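PDB 6KWS: methylglyoxal reductase (NADPH-dependent) from Candida albicans SC5314, which probably reduces methylglyoxal with NADPH as hydride donor, as a member of the dihydroflavonol-4-reductase group of the epimerase/dehydratase family. Local coordinates for residues 95-100 against 168-173; 106-111 against 121-126; 273-278 against 294-299; 232-237 against 302-307; 20-25 against 49-54. The protein carries 1 engineered substitution. All coordinates share one frame; numbering follows the deposited sequence.

Contacts 2, 4 and 5 all reach the nine-stranded sheet of the Rossmann-type fold: contact 5 at its edge strand 51-55, contact 2 at strand 120-124, and contact 4 at strand 234-239 in its far half. Contacts 1 and 2 share helix 92-114, have centres 12 Å apart and touch through Glu172 and Ser125. Contacts 3 and 4 share helix 295-303, with centres 13 Å apart; contact 3 lies between the two segments of contact 4 in sequence. Contact 5 comes first along the chain, and its centre is 39 Å from that of contact 3. Contacts 1 and 2 thus form one pair, 3 and 4 another across the chain's centre from contact 2, and contact 5 stands apart at the sheet edge.

Contact 1 of 5, residues 95-100 against 168-173; sequences ELLLPA and KKFAEK
Two helices flanking the Rossmann sheet, 92-114 and 160-181, meet here beside the cofactor site: Leu97 and Ala100 of the first face Phe170 and Ala171 of the second. Segment 168-173 starts with Lys168, which binds NADPH and is the lysine of the Tyr-x-x-x-Lys signature of short-chain dehydrogenases; no cofactor is bound in this model. The backbones come closest at Ala100 and Ala171, where the two CB methyls touch at 3.8 Å. A turn further back on helix 92-114, Leu97 reaches across with its CD2 methyl, which lies 3.8 Å from Phe170 CD2 and approaches the ring obliquely. Phe170 has CG anti to its own carbonyl carbon (chi1 -71°), which swings the ring to Leu97, while one face of it is covered by Lys169 CD, 3.6 Å above the plane. No hydrogen bond spans the contact. Pro99 lacks an N-H, and helix 92-114 is kinked there after a wider turn at 95-97. Around this seam, the rings of Trp153 of helix 153-156 and Phe170 meet edge-to-face, and Trp153 also touches Leu97, while Val101 and Thr104 extend the surface along helix 92-114 and Ser167 does so on helix 160-181.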
# COMPACT_ATOMS: atom_id res chain seq x y z
N GLU A 95 16.78 5.71 11.06
CA GLU A 95 15.62 4.87 11.34
C GLU A 95 14.67 4.73 10.16
O GLU A 95 13.89 3.76 10.12
CB GLU A 95 14.86 5.40 12.56
CG GLU A 95 15.56 5.09 13.90
CD GLU A 95 14.86 5.72 15.11
OE1 GLU A 95 14.91 6.97 15.26
OE2 GLU A 95 14.27 4.98 15.93
N LEU A 96 14.72 5.63 9.18
CA LEU A 96 13.79 5.58 8.06
C LEU A 96 14.46 5.53 6.69
O LEU A 96 14.13 4.66 5.88
CB LEU A 96 12.84 6.78 8.12
CG LEU A 96 11.63 6.62 9.03
CD1 LEU A 96 10.84 7.94 9.13
CD2 LEU A 96 10.75 5.49 8.53
N LEU A 97 15.39 6.45 6.40
CA LEU A 97 15.85 6.62 5.03
C LEU A 97 16.84 5.53 4.62
O LEU A 97 16.65 4.88 3.59
CB LEU A 97 16.48 8.00 4.84
CG LEU A 97 15.42 9.09 4.77
CD1 LEU A 97 16.07 10.46 4.91
CD2 LEU A 97 14.66 8.98 3.46
N LEU A 98 17.88 5.32 5.41
CA LEU A 98 18.81 4.24 5.10
C LEU A 98 18.14 2.88 5.09
O LEU A 98 18.29 2.15 4.08
CB LEU A 98 20.00 4.28 6.06
CG LEU A 98 20.81 5.57 5.87
CD1 LEU A 98 21.83 5.70 6.96
CD2 LEU A 98 21.48 5.60 4.50
N PRO A 99 17.36 2.47 6.10
CA PRO A 99 16.67 1.16 6.02
C PRO A 99 15.80 1.00 4.78
O PRO A 99 15.75 -0.10 4.21
CB PRO A 99 15.82 1.13 7.29
CG PRO A 99 16.49 2.06 8.22
CD PRO A 99 17.07 3.15 7.38
N ALA A 100 15.11 2.05 4.34
CA ALA A 100 14.34 1.94 3.10
C ALA A 100 15.26 1.75 1.90
O ALA A 100 15.01 0.88 1.06
CB ALA A 100 13.44 3.16 2.91
N LYS A 168 9.79 6.84 1.07
CA LYS A 168 9.11 6.15 -0.02
C LYS A 168 9.76 6.48 -1.35
O LYS A 168 10.05 5.58 -2.15
CB LYS A 168 7.62 6.49 -0.00
CG LYS A 168 6.88 5.89 1.21
CD LYS A 168 6.87 4.38 1.12
CE LYS A 168 6.18 3.73 2.31
NZ LYS A 168 5.87 2.28 2.01
N LYS A 169 10.09 7.76 -1.57
CA LYS A 169 10.73 8.18 -2.82
C LYS A 169 12.14 7.59 -2.95
O LYS A 169 12.51 7.11 -4.02
CB LYS A 169 10.76 9.71 -2.89
CG LYS A 169 11.52 10.32 -4.08
CD LYS A 169 12.99 10.57 -3.71
CE LYS A 169 13.73 11.36 -4.78
NZ LYS A 169 13.48 12.82 -4.63
N PHE A 170 12.94 7.62 -1.89
CA PHE A 170 14.30 7.11 -2.06
C PHE A 170 14.32 5.60 -2.17
O PHE A 170 15.10 5.05 -2.94
CB PHE A 170 15.22 7.63 -0.95
CG PHE A 170 15.51 9.10 -1.09
CD1 PHE A 170 16.27 9.57 -2.16
CD2 PHE A 170 14.94 10.02 -0.21
CE1 PHE A 170 16.52 10.92 -2.34
CE2 PHE A 170 15.18 11.39 -0.37
CZ PHE A 170 15.97 11.85 -1.45
N ALA A 171 13.42 4.91 -1.45
CA ALA A 171 13.28 3.46 -1.62
C ALA A 171 12.96 3.09 -3.06
O ALA A 171 13.55 2.15 -3.61
CB ALA A 171 12.20 2.90 -0.69
N GLU A 172 12.03 3.82 -3.70
CA GLU A 172 11.70 3.50 -5.08
C GLU A 172 12.80 3.94 -6.04
O GLU A 172 13.09 3.25 -7.03
CB GLU A 172 10.37 4.13 -5.48
CG GLU A 172 9.64 3.33 -6.58
CD GLU A 172 8.63 4.14 -7.39
OE1 GLU A 172 8.58 3.98 -8.63
OE2 GLU A 172 7.87 4.95 -6.79
N LYS A 173 13.41 5.10 -5.77
CA LYS A 173 14.55 5.54 -6.57
C LYS A 173 15.62 4.46 -6.57
O LYS A 173 16.24 4.18 -7.61
CB LYS A 173 15.09 6.86 -6.04
CG LYS A 173 15.86 7.70 -7.01
CD LYS A 173 17.33 7.57 -6.82
CE LYS A 173 18.07 8.64 -7.42
NZ LYS A 173 17.52 9.88 -7.06

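Contact 2 of 5, residues 106-111 against 121-126; sequences NVLQAI and VVITSS
No flat group enters where Leu108 and Ile111 meet Val121 and Ile123; the touching atoms are all methyls, and the only faces involved are those of the sheet itself. Val121 and Ile123 alternate with Val122 along strand 120-124, which turns both of them toward helix 92-114. The helix lies over that face, its 106-111 segment running almost antiparallel to the strand (170°) with the axes 11.6 Å apart, as expected for the α/β layering of a Rossmann fold. Leu108 spans two strand positions with one methyl: its CD2 lies 4.4 Å from Val121 CG1 and equally 4.4 Å from Ile123 CD1. A chi1 of -69° sets CG of Leu108 beside the backbone N, and its end leans toward the strand although its CB does not point there. Ile111 uses its CG2 branch, 4.3 Å from Val121 CG2. The contacts are wholly apolar, and all four residues are buried. Beyond them, Ala175 and Phe178 of helix 160-181 pack on Leu108, and Phe78 of strand 75-80 touches Ile111. Backbone bonds hold the strand on both flanks, Val122 to Phe78 and His80 of strand 75-80, Val121 and Ile123 to Ser190 of strand 188-194.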
# COMPACT_ATOMS: atom_id res chain seq x y z
N ASN A 106 19.11 -4.66 -0.80
CA ASN A 106 19.33 -6.03 -0.33
C ASN A 106 18.30 -7.00 -0.91
O ASN A 106 18.65 -8.11 -1.32
CB ASN A 106 19.30 -6.07 1.20
CG ASN A 106 20.50 -5.37 1.83
OD1 ASN A 106 21.58 -5.28 1.24
ND2 ASN A 106 20.32 -4.89 3.06
N VAL A 107 17.03 -6.59 -0.97
CA VAL A 107 15.98 -7.47 -1.50
C VAL A 107 16.25 -7.79 -2.97
O VAL A 107 16.25 -8.95 -3.38
CB VAL A 107 14.59 -6.83 -1.31
CG1 VAL A 107 13.50 -7.66 -1.96
CG2 VAL A 107 14.28 -6.63 0.15
N LEU A 108 16.48 -6.75 -3.78
CA LEU A 108 16.73 -6.96 -5.20
C LEU A 108 18.04 -7.70 -5.43
O LEU A 108 18.15 -8.51 -6.36
CB LEU A 108 16.75 -5.62 -5.92
CG LEU A 108 15.40 -4.93 -6.00
CD1 LEU A 108 15.64 -3.54 -6.51
CD2 LEU A 108 14.42 -5.70 -6.90
N GLN A 109 19.05 -7.45 -4.59
CA GLN A 109 20.29 -8.21 -4.71
C GLN A 109 20.05 -9.71 -4.51
O GLN A 109 20.55 -10.53 -5.29
CB GLN A 109 21.33 -7.69 -3.72
CG GLN A 109 22.70 -8.32 -3.95
CD GLN A 109 23.48 -7.61 -5.04
OE1 GLN A 109 23.58 -6.38 -5.05
NE2 GLN A 109 24.01 -8.39 -6.00
N ALA A 110 19.26 -10.09 -3.50
CA ALA A 110 18.95 -11.51 -3.33
C ALA A 110 18.26 -12.07 -4.56
O ALA A 110 18.60 -13.16 -5.04
CB ALA A 110 18.11 -11.73 -2.08
N ILE A 111 17.30 -11.33 -5.12
CA ILE A 111 16.66 -11.82 -6.32
C ILE A 111 17.66 -11.90 -7.46
O ILE A 111 17.60 -12.80 -8.30
CB ILE A 111 15.44 -10.94 -6.67
CG1 ILE A 111 14.47 -10.94 -5.48
CG2 ILE A 111 14.75 -11.42 -7.95
CD1 ILE A 111 13.43 -9.84 -5.53
N VAL A 121 8.87 -8.94 -10.89
CA VAL A 121 8.98 -8.43 -9.54
C VAL A 121 8.04 -7.24 -9.40
O VAL A 121 8.08 -6.33 -10.23
CB VAL A 121 10.43 -8.01 -9.22
CG1 VAL A 121 10.51 -7.35 -7.87
CG2 VAL A 121 11.33 -9.24 -9.26
N VAL A 122 7.19 -7.26 -8.38
CA VAL A 122 6.31 -6.13 -8.10
C VAL A 122 6.60 -5.60 -6.70
O VAL A 122 6.63 -6.36 -5.72
CB VAL A 122 4.83 -6.53 -8.24
CG1 VAL A 122 3.94 -5.29 -8.09
CG2 VAL A 122 4.61 -7.23 -9.58
N ILE A 123 6.81 -4.29 -6.59
CA ILE A 123 7.11 -3.63 -5.33
C ILE A 123 6.03 -2.62 -5.01
O ILE A 123 5.60 -1.86 -5.89
CB ILE A 123 8.49 -2.93 -5.35
CG1 ILE A 123 9.60 -3.95 -5.49
CG2 ILE A 123 8.69 -2.13 -4.08
CD1 ILE A 123 10.96 -3.33 -5.52
N THR A 124 5.59 -2.59 -3.76
CA THR A 124 4.66 -1.56 -3.33
C THR A 124 5.43 -0.29 -3.05
O THR A 124 6.28 -0.26 -2.16
CB THR A 124 3.90 -1.97 -2.08
OG1 THR A 124 3.52 -3.35 -2.20
CG2 THR A 124 2.65 -1.11 -1.93
N SER A 125 5.11 0.76 -3.79
CA SER A 125 5.67 2.06 -3.47
C SER A 125 4.54 2.92 -2.89
O SER A 125 3.76 2.44 -2.07
CB SER A 125 6.34 2.67 -4.70
OG SER A 125 7.08 3.82 -4.34
N SER A 126 4.43 4.17 -3.33
CA SER A 126 3.47 5.08 -2.74
C SER A 126 3.31 6.29 -3.64
O SER A 126 4.26 6.71 -4.30
CB SER A 126 3.89 5.53 -1.33
OG SER A 126 3.17 6.70 -0.94

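Contact 3 of 5, residues 273-278 against 294-299; sequences LVDIIN and GSDKSV
Asp275 reaches Gly294 through a chi1 of -73°, which places CG on the side away from the carbonyl carbon and sends the carboxylate off helix 270-280 toward the start of helix 295-303. Asp296 has a different first torsion, with CG wedged between backbone N and carbonyl carbon (chi1 55°), and this turns its carboxylate back toward Asp275. The one hydrogen bond across the contact runs from Gly294 N to Asp275 OD2, 3.1 Å long and nearly straight at 170°; the N-H arrives on the syn side of the oxygen, slightly out of the carboxylate plane. The other oxygen, OD1, is held by Gln271 NE2 one turn earlier on the same helix, so both oxygens of Asp275 are engaged, which restrains its rotation. Pro293, just before Gly294, packs against the same side chain. Asp296 OD2 sits 3.8 Å from Asp275 OD2, the two carboxylates crossing with their planes steeply inclined. Asp296 OD1 forms a salt bridge with Lys297 NZ, 3.1 Å away, although the hydrogen bond is weak, and has a further weak bond with Ser272 OG. Two acids this close would be expected to raise each other's affinity for protons. The lysine, together with the N-H groups at the start of helix 295-303, probably offsets part of that; the Gly294 bond, with the weak Ser272 bond, links helix 270-280 to the start of helix 295-303.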
# COMPACT_ATOMS: atom_id res chain seq x y z
N LEU A 273 -15.61 12.07 4.73
CA LEU A 273 -15.82 10.84 5.48
C LEU A 273 -16.95 11.01 6.49
O LEU A 273 -17.83 10.14 6.60
CB LEU A 273 -14.53 10.45 6.18
CG LEU A 273 -13.31 10.47 5.28
CD1 LEU A 273 -12.09 10.04 6.07
CD2 LEU A 273 -13.54 9.56 4.06
N VAL A 274 -16.93 12.12 7.24
CA VAL A 274 -18.01 12.46 8.16
C VAL A 274 -19.37 12.36 7.46
O VAL A 274 -20.27 11.65 7.91
CB VAL A 274 -17.80 13.86 8.75
CG1 VAL A 274 -18.98 14.24 9.62
CG2 VAL A 274 -16.50 13.89 9.55
N ASP A 275 -19.51 13.06 6.32
CA ASP A 275 -20.77 13.06 5.58
C ASP A 275 -21.23 11.65 5.23
O ASP A 275 -22.41 11.31 5.40
CB ASP A 275 -20.65 13.90 4.30
CG ASP A 275 -20.61 15.41 4.57
OD1 ASP A 275 -20.92 15.83 5.72
OD2 ASP A 275 -20.28 16.17 3.63
N ILE A 276 -20.32 10.81 4.71
CA ILE A 276 -20.69 9.44 4.35
C ILE A 276 -21.19 8.69 5.58
O ILE A 276 -22.20 7.98 5.53
CB ILE A 276 -19.52 8.70 3.69
CG1 ILE A 276 -19.20 9.29 2.32
CG2 ILE A 276 -19.85 7.23 3.57
CD1 ILE A 276 -18.11 8.53 1.55
N ILE A 277 -20.48 8.84 6.70
CA ILE A 277 -20.83 8.09 7.90
C ILE A 277 -22.17 8.57 8.45
O ILE A 277 -23.06 7.76 8.75
CB ILE A 277 -19.69 8.19 8.94
CG1 ILE A 277 -18.41 7.56 8.37
CG2 ILE A 277 -20.08 7.53 10.28
CD1 ILE A 277 -17.19 7.69 9.28
N ASN A 278 -22.34 9.89 8.55
CA ASN A 278 -23.60 10.43 9.06
C ASN A 278 -24.79 10.01 8.20
O ASN A 278 -25.89 9.83 8.73
CB ASN A 278 -23.51 11.95 9.20
CG ASN A 278 -22.96 12.38 10.56
OD1 ASN A 278 -23.41 11.89 11.59
ND2 ASN A 278 -22.01 13.31 10.57
N GLY A 294 -20.72 19.09 2.77
CA GLY A 294 -20.40 19.58 1.44
C GLY A 294 -19.18 20.47 1.34
O GLY A 294 -18.73 20.75 0.22
N SER A 295 -18.60 20.91 2.47
CA SER A 295 -17.43 21.77 2.41
C SER A 295 -16.28 21.12 1.64
O SER A 295 -15.43 21.83 1.11
CB SER A 295 -16.97 22.16 3.83
OG SER A 295 -16.14 21.18 4.44
N ASP A 296 -16.28 19.79 1.52
CA ASP A 296 -15.15 19.10 0.91
C ASP A 296 -15.01 19.39 -0.58
O ASP A 296 -13.89 19.52 -1.08
CB ASP A 296 -15.25 17.58 1.16
CG ASP A 296 -16.58 16.99 0.68
OD1 ASP A 296 -16.55 16.07 -0.19
OD2 ASP A 296 -17.64 17.40 1.20
N LYS A 297 -16.13 19.50 -1.30
CA LYS A 297 -16.05 19.69 -2.75
C LYS A 297 -15.32 20.98 -3.12
O LYS A 297 -14.50 20.99 -4.04
CB LYS A 297 -17.43 19.64 -3.41
CG LYS A 297 -18.04 18.21 -3.40
CD LYS A 297 -16.94 17.14 -3.66
CE LYS A 297 -17.37 15.69 -3.27
NZ LYS A 297 -16.21 14.73 -2.98
N SER A 298 -15.60 22.08 -2.41
CA SER A 298 -14.87 23.31 -2.69
C SER A 298 -13.42 23.21 -2.26
O SER A 298 -12.54 23.74 -2.94
CB SER A 298 -15.53 24.51 -2.03
OG SER A 298 -16.88 24.64 -2.47
N VAL A 299 -13.14 22.51 -1.15
CA VAL A 299 -11.75 22.40 -0.69
C VAL A 299 -10.92 21.56 -1.66
O VAL A 299 -9.77 21.91 -1.98
CB VAL A 299 -11.71 21.82 0.74
CG1 VAL A 299 -10.27 21.53 1.17
CG2 VAL A 299 -12.34 22.80 1.71

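Contact 4 of 5, residues 232-237 against 302-307; sequences ASKGGW and ESLATI
Leu304 makes the more closely packed, buried side of this contact, lying against the strand at Lys234 and Gly235, while the amino end of Lys234 marks its open side. The CD2 methyl of Leu304 meets Lys234 CE at 3.9 Å, the aliphatic shaft of the lysine passing obliquely over it. Leu304 CD1 lies 4.5 Å from the backbone N of Gly235, the residue after Lys234. Gly235 is fully extended, at angles that suit a residue without a side chain, and Gly236 follows, so the strand presents bare backbone here; Ile307 CD1 comes up to 4.5 Å from Gly236 CA. The strand is 234-239, in the far half of the extended short-chain dehydrogenase sheet, antiparallel to strand 260-269 and parallel to the edge strand 196-198. The opposing segment leaves helix 295-303 and crosses to strand 306-307, which pairs with strand 142-143 in a separate two-stranded sheet. Toward solvent the fit slackens. Lys234 has CG between its backbone N and carbonyl carbon (chi1 70°), directing the chain at Ser303, and bends again near its end. Lys234 NZ makes a weak hydrogen bond to Ser303 OG, at 3.3 Å, with the neighbouring CE nearly as close to that oxygen. The serine hydroxyl has its firmer partner in Val299 O, one turn back in helix 295-303, and Lys234 remains exposed.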
# COMPACT_ATOMS: atom_id res chain seq x y z
N ALA A 232 -8.43 18.05 10.09
CA ALA A 232 -8.05 18.33 8.72
C ALA A 232 -7.26 17.12 8.23
O ALA A 232 -6.30 16.68 8.88
CB ALA A 232 -7.23 19.61 8.63
N SER A 233 -7.72 16.55 7.13
CA SER A 233 -7.04 15.44 6.48
C SER A 233 -7.53 15.47 5.05
O SER A 233 -8.74 15.60 4.83
CB SER A 233 -7.38 14.09 7.11
OG SER A 233 -6.77 13.97 8.39
N LYS A 234 -6.61 15.40 4.11
CA LYS A 234 -7.08 15.38 2.75
C LYS A 234 -6.03 14.73 1.87
O LYS A 234 -4.85 14.70 2.22
CB LYS A 234 -7.42 16.80 2.29
CG LYS A 234 -6.24 17.69 2.10
CD LYS A 234 -6.76 19.10 1.99
CE LYS A 234 -5.90 19.96 1.13
NZ LYS A 234 -5.79 21.29 1.75
N GLY A 235 -6.49 14.18 0.75
CA GLY A 235 -5.57 13.64 -0.22
C GLY A 235 -6.31 12.74 -1.19
O GLY A 235 -7.54 12.76 -1.27
N GLY A 236 -5.53 12.00 -1.96
CA GLY A 236 -6.10 10.94 -2.74
C GLY A 236 -6.27 9.70 -1.90
O GLY A 236 -5.58 9.50 -0.90
N TRP A 237 -7.21 8.86 -2.30
CA TRP A 237 -7.43 7.60 -1.61
C TRP A 237 -7.68 6.54 -2.67
O TRP A 237 -7.98 6.85 -3.83
CB TRP A 237 -8.63 7.70 -0.64
CG TRP A 237 -9.88 7.80 -1.43
CD1 TRP A 237 -10.43 8.92 -1.98
CD2 TRP A 237 -10.69 6.70 -1.87
NE1 TRP A 237 -11.54 8.59 -2.72
CE2 TRP A 237 -11.72 7.24 -2.67
CE3 TRP A 237 -10.64 5.32 -1.66
CZ2 TRP A 237 -12.70 6.44 -3.25
CZ3 TRP A 237 -11.61 4.53 -2.22
CH2 TRP A 237 -12.63 5.10 -3.02
N GLU A 302 -10.38 23.54 -4.77
CA GLU A 302 -9.60 24.75 -4.61
C GLU A 302 -8.13 24.51 -4.27
O GLU A 302 -7.32 25.42 -4.48
CB GLU A 302 -10.20 25.64 -3.51
CG GLU A 302 -11.18 26.67 -4.03
CD GLU A 302 -12.20 27.12 -2.99
OE1 GLU A 302 -12.00 26.85 -1.77
OE2 GLU A 302 -13.20 27.75 -3.39
N SER A 303 -7.76 23.34 -3.74
CA SER A 303 -6.43 23.25 -3.13
C SER A 303 -5.69 21.93 -3.40
O SER A 303 -4.72 21.64 -2.69
CB SER A 303 -6.52 23.43 -1.61
OG SER A 303 -7.19 22.35 -0.99
N LEU A 304 -6.11 21.14 -4.39
CA LEU A 304 -5.41 19.91 -4.73
C LEU A 304 -5.18 19.81 -6.23
O LEU A 304 -6.06 20.14 -7.03
CB LEU A 304 -6.20 18.68 -4.27
CG LEU A 304 -6.27 18.46 -2.76
CD1 LEU A 304 -7.18 17.28 -2.43
CD2 LEU A 304 -4.87 18.26 -2.21
N ALA A 305 -3.99 19.33 -6.61
CA ALA A 305 -3.75 18.98 -7.99
C ALA A 305 -4.75 17.91 -8.45
O ALA A 305 -5.41 17.25 -7.65
CB ALA A 305 -2.33 18.46 -8.19
N THR A 306 -4.83 17.75 -9.76
CA THR A 306 -5.55 16.66 -10.38
C THR A 306 -4.59 15.51 -10.61
O THR A 306 -3.54 15.68 -11.23
CB THR A 306 -6.16 17.10 -11.70
OG1 THR A 306 -7.04 18.21 -11.46
CG2 THR A 306 -6.92 15.97 -12.33
N ILE A 307 -4.96 14.33 -10.10
CA ILE A 307 -4.19 13.12 -10.34
C ILE A 307 -4.68 12.53 -11.65
O ILE A 307 -5.86 12.17 -11.77
CB ILE A 307 -4.34 12.12 -9.20
CG1 ILE A 307 -3.73 12.69 -7.92
CG2 ILE A 307 -3.69 10.80 -9.57
CD1 ILE A 307 -4.16 11.95 -6.72

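Contact 5 of 5, residues 20-25 against 49-54; sequences QLLAKN and KNLSYE. Engineered in segment 49-54: Lys49 (natural residue Gln).
Leu22 and Asn50 bring the end of helix 12-23 against the lead-in to strand 51-55, their CA atoms 6.8 Å apart, and Asn25 beyond the helix takes a positive phi of 55° as the chain turns toward strand 27-32. Leu22 carries most of the contact with one methyl. Its CG lies next to the backbone N (chi1 -73°), and Leu22 CD2 reaches over the backbone of Asn50, 3.7 Å from Asn50 O. The same Leu22 CD2 is 3.8 Å from Asn50 CB. It also lies near Leu51, with 4.1 Å between Leu22 CD2 and Leu51 CB. The side chains of Leu22 and Asn50 pass alongside, pointing opposite ways, so the amide of Asn50 runs on toward the turn. There Asn50 ND2 lies 3.9 Å from Asn25 CA. The two asparagine amides stay 4.4 Å apart, from Asn25 OD1 to Asn50 ND2, too far for a hydrogen bond. Val28 of strand 27-32, the sheet neighbour of edge strand 51-55, and Phe45 also pack on Leu22. The Leu51 side chain is about 9 Å from that of Thr10, an NADPH-binding residue; no cofactor is bound here. With no bond or charge pair linking the segments, what joins them is van der Waals contact around Leu22, with the Asn25 and Asn50 amides beside it, Asn25 on the solvent side.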
# COMPACT_ATOMS: atom_id res chain seq x y z
N GLN A 20 -6.66 -12.97 -3.07
CA GLN A 20 -6.94 -12.96 -4.50
C GLN A 20 -6.04 -13.93 -5.26
O GLN A 20 -6.51 -14.61 -6.19
CB GLN A 20 -6.79 -11.55 -5.05
CG GLN A 20 -7.68 -10.54 -4.36
CD GLN A 20 -7.83 -9.31 -5.19
OE1 GLN A 20 -7.58 -9.34 -6.40
NE2 GLN A 20 -8.24 -8.21 -4.57
N LEU A 21 -4.76 -14.02 -4.89
CA LEU A 21 -3.87 -15.00 -5.52
C LEU A 21 -4.40 -16.42 -5.33
O LEU A 21 -4.43 -17.20 -6.28
CB LEU A 21 -2.45 -14.87 -4.97
CG LEU A 21 -1.50 -13.81 -5.55
CD1 LEU A 21 -0.19 -13.83 -4.80
CD2 LEU A 21 -1.26 -14.02 -7.06
N LEU A 22 -4.82 -16.78 -4.10
CA LEU A 22 -5.31 -18.14 -3.87
C LEU A 22 -6.51 -18.46 -4.75
O LEU A 22 -6.65 -19.59 -5.25
CB LEU A 22 -5.71 -18.35 -2.42
CG LEU A 22 -4.57 -18.46 -1.42
CD1 LEU A 22 -5.17 -18.65 -0.03
CD2 LEU A 22 -3.61 -19.60 -1.80
N ALA A 23 -7.40 -17.48 -4.94
CA ALA A 23 -8.60 -17.70 -5.73
C ALA A 23 -8.33 -17.81 -7.23
O ALA A 23 -9.25 -18.15 -7.98
CB ALA A 23 -9.62 -16.59 -5.48
N LYS A 24 -7.13 -17.49 -7.69
CA LYS A 24 -6.72 -17.75 -9.06
C LYS A 24 -5.81 -18.98 -9.15
O LYS A 24 -5.07 -19.13 -10.12
CB LYS A 24 -6.04 -16.52 -9.67
CG LYS A 24 -7.01 -15.39 -10.03
CD LYS A 24 -6.33 -14.03 -10.20
CE LYS A 24 -6.70 -13.39 -11.53
NZ LYS A 24 -6.92 -11.91 -11.46
N ASN A 25 -5.84 -19.84 -8.13
CA ASN A 25 -5.12 -21.11 -8.12
C ASN A 25 -3.62 -20.94 -8.38
O ASN A 25 -2.99 -21.78 -9.02
CB ASN A 25 -5.73 -22.11 -9.12
CG ASN A 25 -7.25 -22.27 -8.92
OD1 ASN A 25 -7.73 -22.48 -7.80
ND2 ASN A 25 -8.00 -22.17 -10.02
N LYS A 49 -4.17 -26.17 0.37
CA LYS A 49 -3.02 -26.82 -0.26
C LYS A 49 -2.08 -25.81 -0.90
O LYS A 49 -0.86 -25.97 -0.86
CB LYS A 49 -3.52 -27.82 -1.32
CG LYS A 49 -4.68 -27.23 -2.16
CD LYS A 49 -5.19 -28.16 -3.28
CE LYS A 49 -5.96 -29.36 -2.72
NZ LYS A 49 -7.08 -28.97 -1.80
N ASN A 50 -2.65 -24.76 -1.50
CA ASN A 50 -1.91 -23.78 -2.29
C ASN A 50 -1.15 -22.75 -1.47
O ASN A 50 -0.62 -21.80 -2.06
CB ASN A 50 -2.88 -23.04 -3.21
CG ASN A 50 -3.29 -23.86 -4.41
OD1 ASN A 50 -2.69 -24.90 -4.71
ND2 ASN A 50 -4.34 -23.39 -5.11
N LEU A 51 -1.09 -22.89 -0.14
CA LEU A 51 -0.59 -21.82 0.70
C LEU A 51 0.45 -22.35 1.66
O LEU A 51 0.23 -23.38 2.30
CB LEU A 51 -1.72 -21.15 1.50
CG LEU A 51 -1.29 -19.98 2.40
CD1 LEU A 51 -0.71 -18.79 1.63
CD2 LEU A 51 -2.45 -19.54 3.24
N SER A 52 1.56 -21.63 1.79
CA SER A 52 2.61 -22.01 2.72
C SER A 52 3.46 -20.77 2.98
O SER A 52 3.35 -19.76 2.26
CB SER A 52 3.47 -23.14 2.18
OG SER A 52 4.09 -22.74 0.96
N TYR A 53 4.32 -20.85 3.99
CA TYR A 53 5.08 -19.69 4.40
C TYR A 53 6.52 -20.05 4.75
O TYR A 53 6.84 -21.19 5.12
CB TYR A 53 4.41 -18.99 5.59
CG TYR A 53 4.52 -19.73 6.92
CD1 TYR A 53 5.57 -19.48 7.80
CD2 TYR A 53 3.56 -20.66 7.29
CE1 TYR A 53 5.67 -20.13 9.01
CE2 TYR A 53 3.65 -21.32 8.52
CZ TYR A 53 4.71 -21.05 9.37
OH TYR A 53 4.82 -21.70 10.60
N GLU A 54 7.40 -19.05 4.65
CA GLU A 54 8.76 -19.12 5.14
C GLU A 54 9.02 -17.91 6.03
O GLU A 54 8.38 -16.87 5.89
CB GLU A 54 9.77 -19.16 3.98
CG GLU A 54 9.58 -20.34 3.04
CD GLU A 54 10.09 -21.67 3.65
OE1 GLU A 54 10.16 -22.67 2.90
OE2 GLU A 54 10.40 -21.72 4.86